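Local coordinates for aminoacyltransferase FemA (Staphylococcus aureus, PDB 1LRZ), which catalyses addition of the second and third glycines to the pentaglycine bridge of staphylococcal peptidoglycan, using glycyl-tRNA as donor, at residues A[6-11]-A[25-30]; A[38-43]-A[55-60]; A[172-177]-A[385-390]; A[181-186]-A[341-346]. All blocks are in the same frame, centred on the assembly; numbering follows the deposited sequence.

Interaction 1. Residues A[6-11]-A[25-30]; sequences LTAKEF and QTVGHY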
loop_
_atom_site.group_PDB
_atom_site.type_symbol
_atom_site.label_atom_id
_atom_site.label_comp_id
_atom_site.label_asym_id
_atom_site.label_seq_id
_atom_site.Cartn_x
_atom_site.Cartn_y
_atom_site.Cartn_z
ATOM N N LEU A 6 -8.349 -21.444 16.595
ATOM C CA LEU A 6 -9.142 -21.516 15.376
ATOM C C LEU A 6 -8.375 -22.271 14.303
ATOM O O LEU A 6 -7.140 -22.284 14.305
ATOM C CB LEU A 6 -9.444 -20.102 14.851
ATOM C CG LEU A 6 -10.134 -19.058 15.736
ATOM C CD1 LEU A 6 -10.237 -17.756 14.955
ATOM C CD2 LEU A 6 -11.536 -19.545 16.158
ATOM N N THR A 7 -9.102 -22.897 13.384
ATOM C CA THR A 7 -8.460 -23.593 12.274
ATOM C C THR A 7 -8.121 -22.489 11.280
ATOM O O THR A 7 -8.698 -21.405 11.339
ATOM C CB THR A 7 -9.418 -24.567 11.593
ATOM O OG1 THR A 7 -10.470 -23.827 10.961
ATOM C CG2 THR A 7 -10.019 -25.535 12.636
ATOM N N ALA A 8 -7.197 -22.754 10.367
ATOM C CA ALA A 8 -6.806 -21.757 9.382
ATOM C C ALA A 8 -8.005 -21.319 8.541
ATOM O O ALA A 8 -8.143 -20.140 8.196
ATOM C CB ALA A 8 -5.698 -22.320 8.479
ATOM N N LYS A 9 -8.870 -22.272 8.211
ATOM C CA LYS A 9 -10.046 -21.982 7.401
ATOM C C LYS A 9 -10.981 -21.011 8.126
ATOM O O LYS A 9 -11.421 -20.016 7.555
ATOM C CB LYS A 9 -10.771 -23.290 7.069
ATOM C CG LYS A 9 -12.015 -23.121 6.217
ATOM C CD LYS A 9 -12.758 -24.447 6.065
ATOM C CE LYS A 9 -14.137 -24.259 5.452
ATOM N NZ LYS A 9 -14.897 -25.544 5.452
ATOM N N GLU A 10 -11.272 -21.296 9.388
ATOM C CA GLU A 10 -12.147 -20.423 10.164
ATOM C C GLU A 10 -11.536 -19.033 10.273
ATOM O O GLU A 10 -12.230 -18.037 10.157
ATOM C CB GLU A 10 -12.340 -20.951 11.589
ATOM C CG GLU A 10 -12.826 -22.374 11.691
ATOM C CD GLU A 10 -12.963 -22.809 13.134
ATOM O OE1 GLU A 10 -12.018 -22.574 13.913
ATOM O OE2 GLU A 10 -14.011 -23.381 13.488
ATOM N N PHE A 11 -10.237 -18.995 10.554
ATOM C CA PHE A 11 -9.501 -17.753 10.716
ATOM C C PHE A 11 -9.600 -16.892 9.464
ATOM O O PHE A 11 -10.013 -15.740 9.532
ATOM C CB PHE A 11 -8.029 -18.046 10.987
ATOM C CG PHE A 11 -7.203 -16.811 11.183
ATOM C CD1 PHE A 11 -7.344 -16.044 12.337
ATOM C CD2 PHE A 11 -6.277 -16.421 10.222
ATOM C CE1 PHE A 11 -6.567 -14.902 12.536
ATOM C CE2 PHE A 11 -5.491 -15.278 10.406
ATOM C CZ PHE A 11 -5.634 -14.518 11.564
ATOM N N GLN A 25 -3.095 -10.474 9.162
ATOM C CA GLN A 25 -4.104 -11.314 9.823
ATOM C C GLN A 25 -4.756 -12.177 8.741
ATOM O O GLN A 25 -5.976 -12.150 8.552
ATOM C CB GLN A 25 -5.160 -10.443 10.528
ATOM C CG GLN A 25 -4.617 -9.706 11.769
ATOM C CD GLN A 25 -4.107 -10.663 12.859
ATOM O OE1 GLN A 25 -3.035 -10.456 13.453
ATOM N NE2 GLN A 25 -4.879 -11.701 13.130
ATOM N N THR A 26 -3.927 -12.947 8.040
ATOM C CA THR A 26 -4.389 -13.802 6.940
ATOM C C THR A 26 -3.759 -15.194 6.989
ATOM O O THR A 26 -2.757 -15.423 7.670
ATOM C CB THR A 26 -3.999 -13.198 5.570
ATOM O OG1 THR A 26 -2.569 -13.091 5.503
ATOM C CG2 THR A 26 -4.608 -11.814 5.384
ATOM N N VAL A 27 -4.341 -16.113 6.232
ATOM C CA VAL A 27 -3.828 -17.473 6.174
ATOM C C VAL A 27 -2.445 -17.463 5.528
ATOM O O VAL A 27 -1.537 -18.183 5.965
ATOM C CB VAL A 27 -4.785 -18.367 5.375
ATOM C CG1 VAL A 27 -4.159 -19.734 5.130
ATOM C CG2 VAL A 27 -6.081 -18.509 6.143
ATOM N N GLY A 28 -2.279 -16.631 4.501
ATOM C CA GLY A 28 -0.990 -16.541 3.840
ATOM C C GLY A 28 0.107 -16.083 4.795
ATOM O O GLY A 28 1.236 -16.574 4.733
ATOM N N HIS A 29 -0.202 -15.144 5.687
ATOM C CA HIS A 29 0.817 -14.676 6.628
ATOM C C HIS A 29 1.088 -15.774 7.659
ATOM O O HIS A 29 2.226 -15.949 8.099
ATOM C CB HIS A 29 0.377 -13.387 7.330
ATOM C CG HIS A 29 1.486 -12.690 8.054
ATOM N ND1 HIS A 29 1.558 -12.620 9.430
ATOM C CD2 HIS A 29 2.570 -12.026 7.589
ATOM C CE1 HIS A 29 2.634 -11.940 9.780
ATOM N NE2 HIS A 29 3.266 -11.569 8.681
ATOM N N TYR A 30 0.037 -16.513 8.019
ATOM C CA TYR A 30 0.139 -17.624 8.969
ATOM C C TYR A 30 1.118 -18.660 8.425
ATOM O O TYR A 30 2.020 -19.120 9.135
ATOM C CB TYR A 30 -1.231 -18.284 9.153
ATOM C CG TYR A 30 -1.220 -19.587 9.936
ATOM C CD1 TYR A 30 -0.854 -19.614 11.279
ATOM C CD2 TYR A 30 -1.631 -20.782 9.341
ATOM C CE1 TYR A 30 -0.897 -20.796 12.022
ATOM C CE2 TYR A 30 -1.684 -21.979 10.076
ATOM C CZ TYR A 30 -1.316 -21.974 11.417
ATOM O OH TYR A 30 -1.376 -23.139 12.155
#

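Interaction 2. Residues A[38-43]-A[55-60]; sequences YETHLV and ACLLTA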
loop_
_atom_site.group_PDB
_atom_site.type_symbol
_atom_site.label_atom_id
_atom_site.label_comp_id
_atom_site.label_asym_id
_atom_site.label_seq_id
_atom_site.Cartn_x
_atom_site.Cartn_y
_atom_site.Cartn_z
ATOM N N TYR A 38 8.541 -19.650 12.915
ATOM C CA TYR A 38 8.006 -19.013 14.115
ATOM C C TYR A 38 6.953 -19.890 14.775
ATOM O O TYR A 38 6.229 -20.622 14.096
ATOM C CB TYR A 38 7.331 -17.669 13.797
ATOM C CG TYR A 38 8.268 -16.559 13.404
ATOM C CD1 TYR A 38 8.734 -16.447 12.099
ATOM C CD2 TYR A 38 8.701 -15.630 14.345
ATOM C CE1 TYR A 38 9.612 -15.436 11.735
ATOM C CE2 TYR A 38 9.579 -14.611 13.997
ATOM C CZ TYR A 38 10.034 -14.521 12.687
ATOM O OH TYR A 38 10.916 -13.524 12.331
ATOM N N GLU A 39 6.881 -19.819 16.099
ATOM C CA GLU A 39 5.843 -20.523 16.822
ATOM C C GLU A 39 4.640 -19.637 16.474
ATOM O O GLU A 39 4.655 -18.430 16.748
ATOM C CB GLU A 39 6.094 -20.478 18.326
ATOM C CG GLU A 39 5.034 -21.223 19.131
ATOM C CD GLU A 39 5.304 -21.186 20.621
ATOM O OE1 GLU A 39 6.488 -21.349 20.998
ATOM O OE2 GLU A 39 4.346 -21.002 21.411
ATOM N N THR A 40 3.606 -20.220 15.878
ATOM C CA THR A 40 2.448 -19.434 15.466
ATOM C C THR A 40 1.131 -19.960 16.018
ATOM O O THR A 40 0.862 -21.161 15.974
ATOM C CB THR A 40 2.378 -19.376 13.920
ATOM O OG1 THR A 40 3.682 -19.067 13.405
ATOM C CG2 THR A 40 1.407 -18.292 13.460
ATOM N N HIS A 41 0.318 -19.045 16.541
ATOM C CA HIS A 41 -0.982 -19.393 17.115
ATOM C C HIS A 41 -2.134 -18.664 16.434
ATOM O O HIS A 41 -2.008 -17.494 16.038
ATOM C CB HIS A 41 -1.048 -19.028 18.598
ATOM C CG HIS A 41 -0.044 -19.730 19.458
ATOM N ND1 HIS A 41 1.317 -19.571 19.298
ATOM C CD2 HIS A 41 -0.205 -20.518 20.546
ATOM C CE1 HIS A 41 1.949 -20.225 20.257
ATOM N NE2 HIS A 41 1.049 -20.807 21.028
ATOM N N LEU A 42 -3.257 -19.365 16.306
ATOM C CA LEU A 42 -4.466 -18.782 15.744
ATOM C C LEU A 42 -5.503 -18.908 16.851
ATOM O O LEU A 42 -5.964 -20.014 17.162
ATOM C CB LEU A 42 -4.928 -19.537 14.496
ATOM C CG LEU A 42 -4.005 -19.508 13.271
ATOM C CD1 LEU A 42 -4.660 -20.298 12.141
ATOM C CD2 LEU A 42 -3.744 -18.072 12.844
ATOM N N VAL A 43 -5.843 -17.779 17.465
ATOM C CA VAL A 43 -6.812 -17.768 18.549
ATOM C C VAL A 43 -8.012 -16.903 18.173
ATOM O O VAL A 43 -7.961 -16.145 17.198
ATOM C CB VAL A 43 -6.166 -17.244 19.871
ATOM C CG1 VAL A 43 -4.979 -18.126 20.256
ATOM C CG2 VAL A 43 -5.714 -15.795 19.708
ATOM N N ALA A 55 -10.731 -12.829 16.209
ATOM C CA ALA A 55 -9.599 -13.669 15.841
ATOM C C ALA A 55 -8.279 -12.916 15.912
ATOM O O ALA A 55 -8.240 -11.685 15.851
ATOM C CB ALA A 55 -9.796 -14.209 14.415
ATOM N N CYS A 56 -7.191 -13.664 16.034
ATOM C CA CYS A 56 -5.883 -13.051 16.047
ATOM C C CYS A 56 -4.804 -14.064 15.784
ATOM O O CYS A 56 -4.796 -15.167 16.355
ATOM C CB CYS A 56 -5.595 -12.358 17.376
ATOM S SG CYS A 56 -4.194 -11.197 17.279
ATOM N N LEU A 57 -3.913 -13.693 14.880
ATOM C CA LEU A 57 -2.777 -14.523 14.566
ATOM C C LEU A 57 -1.700 -13.998 15.517
ATOM O O LEU A 57 -1.460 -12.790 15.596
ATOM C CB LEU A 57 -2.373 -14.333 13.105
ATOM C CG LEU A 57 -1.121 -15.058 12.616
ATOM C CD1 LEU A 57 -1.115 -15.044 11.090
ATOM C CD2 LEU A 57 0.129 -14.376 13.150
ATOM N N LEU A 58 -1.086 -14.901 16.265
ATOM C CA LEU A 58 -0.043 -14.533 17.218
ATOM C C LEU A 58 1.226 -15.275 16.858
ATOM O O LEU A 58 1.167 -16.412 16.382
ATOM C CB LEU A 58 -0.436 -14.958 18.638
ATOM C CG LEU A 58 -1.774 -14.531 19.255
ATOM C CD1 LEU A 58 -2.014 -15.353 20.529
ATOM C CD2 LEU A 58 -1.754 -13.048 19.560
ATOM N N THR A 59 2.368 -14.628 17.060
ATOM C CA THR A 59 3.646 -15.277 16.825
ATOM C C THR A 59 4.409 -15.170 18.140
ATOM O O THR A 59 4.246 -14.210 18.894
ATOM C CB THR A 59 4.470 -14.618 15.691
ATOM O OG1 THR A 59 4.499 -13.197 15.876
ATOM C CG2 THR A 59 3.883 -14.983 14.320
ATOM N N ALA A 60 5.227 -16.172 18.421
ATOM C CA ALA A 60 5.993 -16.191 19.657
ATOM C C ALA A 60 7.444 -16.499 19.355
ATOM O O ALA A 60 7.748 -17.317 18.488
ATOM C CB ALA A 60 5.414 -17.233 20.608
HETATM O O HOH W 1 9.332 -19.037 17.342
#

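Interaction 3. Residues A[172-177]-A[385-390]; sequences IKNMDG and GYNAEI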
loop_
_atom_site.group_PDB
_atom_site.type_symbol
_atom_site.label_atom_id
_atom_site.label_comp_id
_atom_site.label_asym_id
_atom_site.label_seq_id
_atom_site.Cartn_x
_atom_site.Cartn_y
_atom_site.Cartn_z
ATOM N N ILE A 172 -9.982 10.869 -10.184
ATOM C CA ILE A 172 -9.154 11.793 -10.949
ATOM C C ILE A 172 -9.602 13.228 -10.689
ATOM O O ILE A 172 -8.773 14.130 -10.560
ATOM C CB ILE A 172 -9.257 11.515 -12.462
ATOM C CG1 ILE A 172 -8.405 10.300 -12.819
ATOM C CG2 ILE A 172 -8.809 12.747 -13.272
ATOM C CD1 ILE A 172 -8.542 9.886 -14.271
ATOM N N LYS A 173 -10.911 13.446 -10.600
ATOM C CA LYS A 173 -11.411 14.800 -10.371
ATOM C C LYS A 173 -10.979 15.364 -9.026
ATOM O O LYS A 173 -10.796 16.567 -8.900
ATOM C CB LYS A 173 -12.937 14.848 -10.465
ATOM C CG LYS A 173 -13.516 16.272 -10.413
ATOM C CD LYS A 173 -14.998 16.255 -10.760
ATOM C CE LYS A 173 -15.536 17.657 -11.015
ATOM N NZ LYS A 173 -15.522 18.505 -9.786
ATOM N N ASN A 174 -10.804 14.497 -8.027
ATOM C CA ASN A 174 -10.410 14.954 -6.698
ATOM C C ASN A 174 -8.898 15.084 -6.505
ATOM O O ASN A 174 -8.456 15.510 -5.445
ATOM C CB ASN A 174 -10.999 14.027 -5.615
ATOM C CG ASN A 174 -12.523 14.055 -5.591
ATOM O OD1 ASN A 174 -13.135 14.956 -6.162
ATOM N ND2 ASN A 174 -13.143 13.073 -4.918
ATOM N N MET A 175 -8.112 14.699 -7.511
ATOM C CA MET A 175 -6.652 14.821 -7.435
ATOM C C MET A 175 -6.314 16.301 -7.578
ATOM O O MET A 175 -7.117 17.063 -8.111
ATOM C CB MET A 175 -5.957 14.089 -8.601
ATOM C CG MET A 175 -5.951 12.563 -8.548
ATOM S SD MET A 175 -5.091 11.841 -9.979
ATOM C CE MET A 175 -5.482 10.081 -9.757
ATOM N N ASP A 176 -5.135 16.714 -7.116
ATOM C CA ASP A 176 -4.758 18.107 -7.299
ATOM C C ASP A 176 -4.223 18.249 -8.739
ATOM O O ASP A 176 -4.030 17.247 -9.448
ATOM C CB ASP A 176 -3.740 18.564 -6.231
ATOM C CG ASP A 176 -2.372 17.882 -6.342
ATOM O OD1 ASP A 176 -1.520 18.163 -5.478
ATOM O OD2 ASP A 176 -2.127 17.095 -7.271
ATOM N N GLY A 177 -4.014 19.482 -9.184
ATOM C CA GLY A 177 -3.561 19.707 -10.548
ATOM C C GLY A 177 -2.400 18.862 -11.037
ATOM O O GLY A 177 -2.452 18.287 -12.127
ATOM N N GLY A 385 -1.647 14.738 -2.816
ATOM C CA GLY A 385 -2.193 15.079 -4.117
ATOM C C GLY A 385 -3.286 14.159 -4.643
ATOM O O GLY A 385 -4.017 14.547 -5.560
ATOM N N TYR A 386 -3.404 12.955 -4.074
ATOM C CA TYR A 386 -4.424 11.992 -4.491
ATOM C C TYR A 386 -5.726 12.151 -3.702
ATOM O O TYR A 386 -6.676 11.387 -3.894
ATOM C CB TYR A 386 -3.901 10.556 -4.318
ATOM C CG TYR A 386 -2.998 10.093 -5.440
ATOM C CD1 TYR A 386 -3.524 9.527 -6.603
ATOM C CD2 TYR A 386 -1.615 10.244 -5.350
ATOM C CE1 TYR A 386 -2.682 9.118 -7.650
ATOM C CE2 TYR A 386 -0.769 9.846 -6.389
ATOM C CZ TYR A 386 -1.303 9.284 -7.533
ATOM O OH TYR A 386 -0.449 8.881 -8.554
ATOM N N ASN A 387 -5.755 13.141 -2.818
ATOM C CA ASN A 387 -6.910 13.425 -1.970
ATOM C C ASN A 387 -7.054 12.396 -0.858
ATOM O O ASN A 387 -8.153 12.151 -0.388
ATOM C CB ASN A 387 -8.229 13.461 -2.769
ATOM C CG ASN A 387 -9.342 14.178 -2.010
ATOM O OD1 ASN A 387 -10.508 13.793 -2.066
ATOM N ND2 ASN A 387 -8.980 15.231 -1.300
ATOM N N ALA A 388 -5.952 11.787 -0.448
ATOM C CA ALA A 388 -5.993 10.812 0.627
ATOM C C ALA A 388 -6.117 11.579 1.937
ATOM O O ALA A 388 -5.975 12.803 1.953
ATOM C CB ALA A 388 -4.717 9.995 0.632
ATOM N N GLU A 389 -6.411 10.878 3.031
ATOM C CA GLU A 389 -6.479 11.541 4.337
ATOM C C GLU A 389 -5.527 10.781 5.263
ATOM O O GLU A 389 -5.102 9.684 4.925
ATOM C CB GLU A 389 -7.912 11.516 4.901
ATOM C CG GLU A 389 -8.258 10.265 5.659
ATOM C CD GLU A 389 -9.692 10.258 6.193
ATOM O OE1 GLU A 389 -10.099 11.230 6.883
ATOM O OE2 GLU A 389 -10.401 9.264 5.923
ATOM N N ILE A 390 -5.176 11.344 6.417
ATOM C CA ILE A 390 -4.277 10.623 7.321
ATOM C C ILE A 390 -5.052 9.908 8.438
ATOM O O ILE A 390 -5.977 10.471 9.029
ATOM C CB ILE A 390 -3.262 11.563 8.022
ATOM C CG1 ILE A 390 -2.372 12.274 6.986
ATOM C CG2 ILE A 390 -2.399 10.753 8.998
ATOM C CD1 ILE A 390 -1.547 11.338 6.118
HETATM O O HOH W 2 -11.163 11.331 -3.748
#

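Interaction 4. Residues A[181-186]-A[341-346]; sequences RNTKKV and GSYAVQ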
loop_
_atom_site.group_PDB
_atom_site.type_symbol
_atom_site.label_atom_id
_atom_site.label_comp_id
_atom_site.label_asym_id
_atom_site.label_seq_id
_atom_site.Cartn_x
_atom_site.Cartn_y
_atom_site.Cartn_z
ATOM N N ARG A 181 -2.761 15.922 -13.886
ATOM C CA ARG A 181 -2.013 16.097 -15.122
ATOM C C ARG A 181 -1.112 14.904 -15.428
ATOM O O ARG A 181 -1.111 14.392 -16.548
ATOM C CB ARG A 181 -1.167 17.380 -15.071
ATOM C CG ARG A 181 -0.250 17.539 -16.285
ATOM C CD ARG A 181 0.419 18.926 -16.350
ATOM N NE ARG A 181 1.392 18.996 -17.441
ATOM C CZ ARG A 181 2.174 20.047 -17.684
ATOM N NH1 ARG A 181 3.036 20.017 -18.695
ATOM N NH2 ARG A 181 2.087 21.131 -16.921
ATOM N N ASN A 182 -0.347 14.469 -14.435
ATOM C CA ASN A 182 0.558 13.339 -14.617
ATOM C C ASN A 182 -0.189 12.027 -14.857
ATOM O O ASN A 182 0.264 11.177 -15.633
ATOM C CB ASN A 182 1.495 13.226 -13.405
ATOM C CG ASN A 182 2.618 14.269 -13.446
ATOM O OD1 ASN A 182 2.978 14.868 -12.436
ATOM N ND2 ASN A 182 3.164 14.477 -14.619
ATOM N N THR A 183 -1.338 11.862 -14.205
ATOM C CA THR A 183 -2.125 10.649 -14.392
ATOM C C THR A 183 -2.675 10.625 -15.823
ATOM O O THR A 183 -2.611 9.596 -16.502
ATOM C CB THR A 183 -3.276 10.573 -13.346
ATOM O OG1 THR A 183 -2.708 10.421 -12.038
ATOM C CG2 THR A 183 -4.197 9.381 -13.626
ATOM N N LYS A 184 -3.199 11.758 -16.289
ATOM C CA LYS A 184 -3.710 11.824 -17.661
ATOM C C LYS A 184 -2.539 11.544 -18.607
ATOM O O LYS A 184 -2.697 10.858 -19.612
ATOM C CB LYS A 184 -4.284 13.214 -17.981
ATOM C CG LYS A 184 -5.632 13.528 -17.322
ATOM C CD LYS A 184 -6.143 14.918 -17.727
ATOM C CE LYS A 184 -6.318 15.031 -19.245
ATOM N NZ LYS A 184 -6.985 16.300 -19.691
ATOM N N LYS A 185 -1.362 12.066 -18.273
ATOM C CA LYS A 185 -0.189 11.859 -19.123
ATOM C C LYS A 185 0.138 10.384 -19.381
ATOM O O LYS A 185 0.270 9.973 -20.532
ATOM C CB LYS A 185 1.058 12.532 -18.541
ATOM C CG LYS A 185 2.267 12.369 -19.457
ATOM C CD LYS A 185 3.595 12.506 -18.727
ATOM C CE LYS A 185 3.845 13.908 -18.230
ATOM N NZ LYS A 185 5.204 14.030 -17.636
ATOM N N VAL A 186 0.280 9.588 -18.326
ATOM C CA VAL A 186 0.618 8.185 -18.523
ATOM C C VAL A 186 -0.451 7.389 -19.230
ATOM O O VAL A 186 -0.156 6.373 -19.850
ATOM C CB VAL A 186 0.950 7.460 -17.207
ATOM C CG1 VAL A 186 2.317 7.856 -16.757
ATOM C CG2 VAL A 186 -0.106 7.746 -16.155
ATOM N N GLY A 341 6.175 7.003 -14.614
ATOM C CA GLY A 341 5.919 5.613 -14.295
ATOM C C GLY A 341 5.245 5.460 -12.941
ATOM O O GLY A 341 4.409 4.577 -12.740
ATOM N N SER A 342 5.606 6.335 -12.009
ATOM C CA SER A 342 5.053 6.302 -10.663
ATOM C C SER A 342 3.529 6.430 -10.677
ATOM O O SER A 342 2.814 5.736 -9.945
ATOM C CB SER A 342 5.644 7.453 -9.849
ATOM O OG SER A 342 5.246 7.338 -8.497
ATOM N N TYR A 343 3.045 7.354 -11.502
ATOM C CA TYR A 343 1.627 7.608 -11.636
ATOM C C TYR A 343 0.920 6.438 -12.309
ATOM O O TYR A 343 -0.242 6.152 -12.002
ATOM C CB TYR A 343 1.425 8.898 -12.431
ATOM C CG TYR A 343 1.936 10.113 -11.688
ATOM C CD1 TYR A 343 1.151 10.730 -10.717
ATOM C CD2 TYR A 343 3.218 10.624 -11.924
ATOM C CE1 TYR A 343 1.615 11.820 -9.994
ATOM C CE2 TYR A 343 3.699 11.733 -11.194
ATOM C CZ TYR A 343 2.881 12.321 -10.234
ATOM O OH TYR A 343 3.294 13.423 -9.522
ATOM N N ALA A 344 1.620 5.763 -13.219
ATOM C CA ALA A 344 1.062 4.608 -13.935
ATOM C C ALA A 344 0.852 3.466 -12.949
ATOM O O ALA A 344 -0.202 2.824 -12.941
ATOM C CB ALA A 344 2.015 4.168 -15.065
ATOM N N VAL A 345 1.857 3.214 -12.111
ATOM C CA VAL A 345 1.758 2.157 -11.106
ATOM C C VAL A 345 0.583 2.417 -10.150
ATOM O O VAL A 345 -0.236 1.530 -9.913
ATOM C CB VAL A 345 3.064 2.043 -10.279
ATOM C CG1 VAL A 345 2.854 1.084 -9.090
ATOM C CG2 VAL A 345 4.195 1.507 -11.167
ATOM N N GLN A 346 0.497 3.629 -9.607
ATOM C CA GLN A 346 -0.587 3.953 -8.686
ATOM C C GLN A 346 -1.948 3.849 -9.383
ATOM O O GLN A 346 -2.901 3.300 -8.818
ATOM C CB GLN A 346 -0.421 5.369 -8.112
ATOM C CG GLN A 346 0.807 5.578 -7.186
ATOM C CD GLN A 346 0.842 4.585 -6.036
ATOM O OE1 GLN A 346 -0.175 4.329 -5.380
ATOM N NE2 GLN A 346 2.015 4.033 -5.774
HETATM O O HOH W 3 -1.770 8.055 -10.731
#

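Interaction 1. Residues A[6-11]-A[25-30]
Phe-11 meets Gln-25 and Thr-26 with the edge of its ring, where two helix beginnings face each other. Its CG stands anti to the backbone N (chi1 -179°), and the ring is directed at the turn ahead of helix 27-35: CE2 lies 3.6 Å from Gln-25 C and 3.7 Å from Thr-26 N, both backbone atoms. The side chain of Gln-25, bent at chi2, crosses Phe-11 at about a right angle, and its amide end sits at the ring edge with the two planes 71° apart. Val-27 brings CG2 to 3.3 Å from Ala-8 O, while Ala-8 CB lies 4.3 Å from Tyr-30 CE2, an oblique approach to that ring. No hydrogen bond links the segments. Each helix start is instead fixed from within: Thr-7 and Glu-10 form a capping box, in which Thr-7 N donates to Glu-10 OE1 at 3.0 Å, and Thr-26 OG1 accepts from His-29 N at 3.1 Å while also bonding Phe-23 O. Phe-11 and Tyr-30 both reach Leu-42 of strand 39-46. Two successive N-capped helices between a first strand and a beta hairpin are consistent with the alpha1-alpha2 region of a GNAT-like acetyltransferase fold.

Interaction 2. Residues A[38-43]-A[55-60]
Neighbouring antiparallel strands of a beta hairpin make this contact, five residue pairs from Glu-39 with Ala-60 to Val-43 with Cys-56, inside the seven-stranded mixed sheet that begins with strand 2-5. The short strand axes approach to 4.6 Å, with directions 159° apart. His-41 and Leu-58 form a hydrogen-bonded pair with both bonds made: His-41 N to Leu-58 O is 2.8 Å and nearly straight at 174°, and Leu-58 N returns to His-41 O. Val-43 and Cys-56 are joined in the same two-bond way. At the Glu-39 and Ala-60 pair, Ala-60 N donates to Glu-39 O, but a water takes the second place, accepting from Glu-39 N at 2.9 Å and donating to Ala-60 O at 2.6 Å. On the face carrying Val-43 and Leu-58, chi1 of Val-43 (-59°) puts CG2 between the backbone N and the carbonyl carbon; this branch lies 3.8 Å from Leu-58 CD1, and the side chains cross at about a right angle. On the other face, Leu-42 CD2 rests 4.0 Å from Leu-57 CB, and Thr-40 CG2 lies 4.1 Å from Leu-57 CD2. Phe-11 and Tyr-30 pack on that second face, whereas Leu-93 of helix 83-98 meets Leu-58 on the first. A hairpin with helices 8-16 and 27-35 on one face and helix 83-98 on the other is consistent with the central sheet of a GNAT-like domain.

Interaction 3. Residues A[172-177]-A[385-390]
A Schellman motif at the C-terminal end of helix 377-384 meets the turn between helices 168-173 and 177-187, with Asn-174, Met-175 and Asp-176 touching Gly-385, Tyr-386 and Asn-387. The single direct hydrogen bond runs from Asp-176 N to Gly-385 O, 2.9 Å long with an angle of 157° at the hydrogen, and the donor lies in the carbonyl plane. The same oxygen takes a CA-H...O contact from Met-175, whose CA is 3.2 Å away, and is thus approached by two consecutive residues. Asp-176 also covers Gly-385 with its carboxylate: chi1 of 67° sets CG between the backbone N and the carbonyl carbon, with the carboxylate against Gly-385 CA, which OD1 approaches to 3.4 Å. That carboxylate serves as the N-cap of helix 177-187, and OD1 has a salt bridge to Arg-179. The contact therefore joins one helix end to the beginning of another. Asn-387, at the positive phi of the Schellman turn (74°), places CB 3.4 Å from Asn-174 O; its OD1 accepts from a water at 3.1 Å that in turn accepts from Asn-174 ND2 at 2.9 Å. Deeper in, the extended chain of Met-175 runs beside Tyr-386, both pointing the same way, with CE 3.6 Å from Tyr-386 CE1. Met-175 SD is 5.0 Å from the ring centroid, an oblique Met-aromatic contact. Phe-382 meets the Tyr-386 ring edge-to-face, and Trp-347 of helix 341-355 packs on Met-175.

Interaction 4. Residues A[181-186]-A[341-346]
Asn-182 sits over one face of the Tyr-343 ring, with CB 3.3 Å from the ring centroid and over its centre, a close CH-pi contact. From there the side chain, its CG anti to the carbonyl carbon (chi1 -77°), continues toward the phenol end, its amide plane tilted 35° from the ring plane. Asn-182 OD1 lies above the ring plane but past the rim, near the CZ-OH bond, 3.4 Å from Tyr-343 CZ. Thr-183 approaches differently: it crosses Tyr-343 at about a right angle, and OG1 comes to 4.1 Å from CD1, oblique to the ring. A water in the plane of the ring at its edge ties the same two residues together, donating to Thr-183 OG1 at 2.9 Å and to Tyr-343 O at 2.8 Å; Thr-183 OG1 has a further hydrogen bond with Arg-179 O of its own helix. One turn on from Asn-182, Val-186 touches with both branches, CG2 lying 4.2 Å from Tyr-343 CB and CG1 4.1 Å from Ala-344 CB. The short helix axes come within 8.5 Å and cross at -84°, nearly perpendicular, consistent with contacts limited to 182-186 and 341-344. Around this crossing, Tyr-386 and Phe-382 also pack on Tyr-343, Ala-344 touches Ala-241 of strand 236-244, and Val-345 and Gln-346 lie on strand 310-320; helix 341-355 is thus placed between helix 177-187 and the second large sheet.

From the N terminus, interaction 1 closes a loop of 13 residues between the first two helices, and interaction 2 closes the hairpin that follows. These two are in series and touch: Leu-6 N lies 2.8 Å from Leu-42 O, a probable hydrogen bond that continues the pairing beside strand 39-46, and Tyr-30 packs on Thr-40, laying helix 27-35 on the sheet. Interaction 3 spans 207 residues, bringing the end of helix 377-384 back to the 172-177 turn. Interaction 4 nests inside that loop, and its span includes the long helices 245-272 and 277-307. Interactions 3 and 4 touch, through Tyr-386 with Tyr-343 and Met-175 with Thr-183; the two groups lie on opposite sides of the chain's centre.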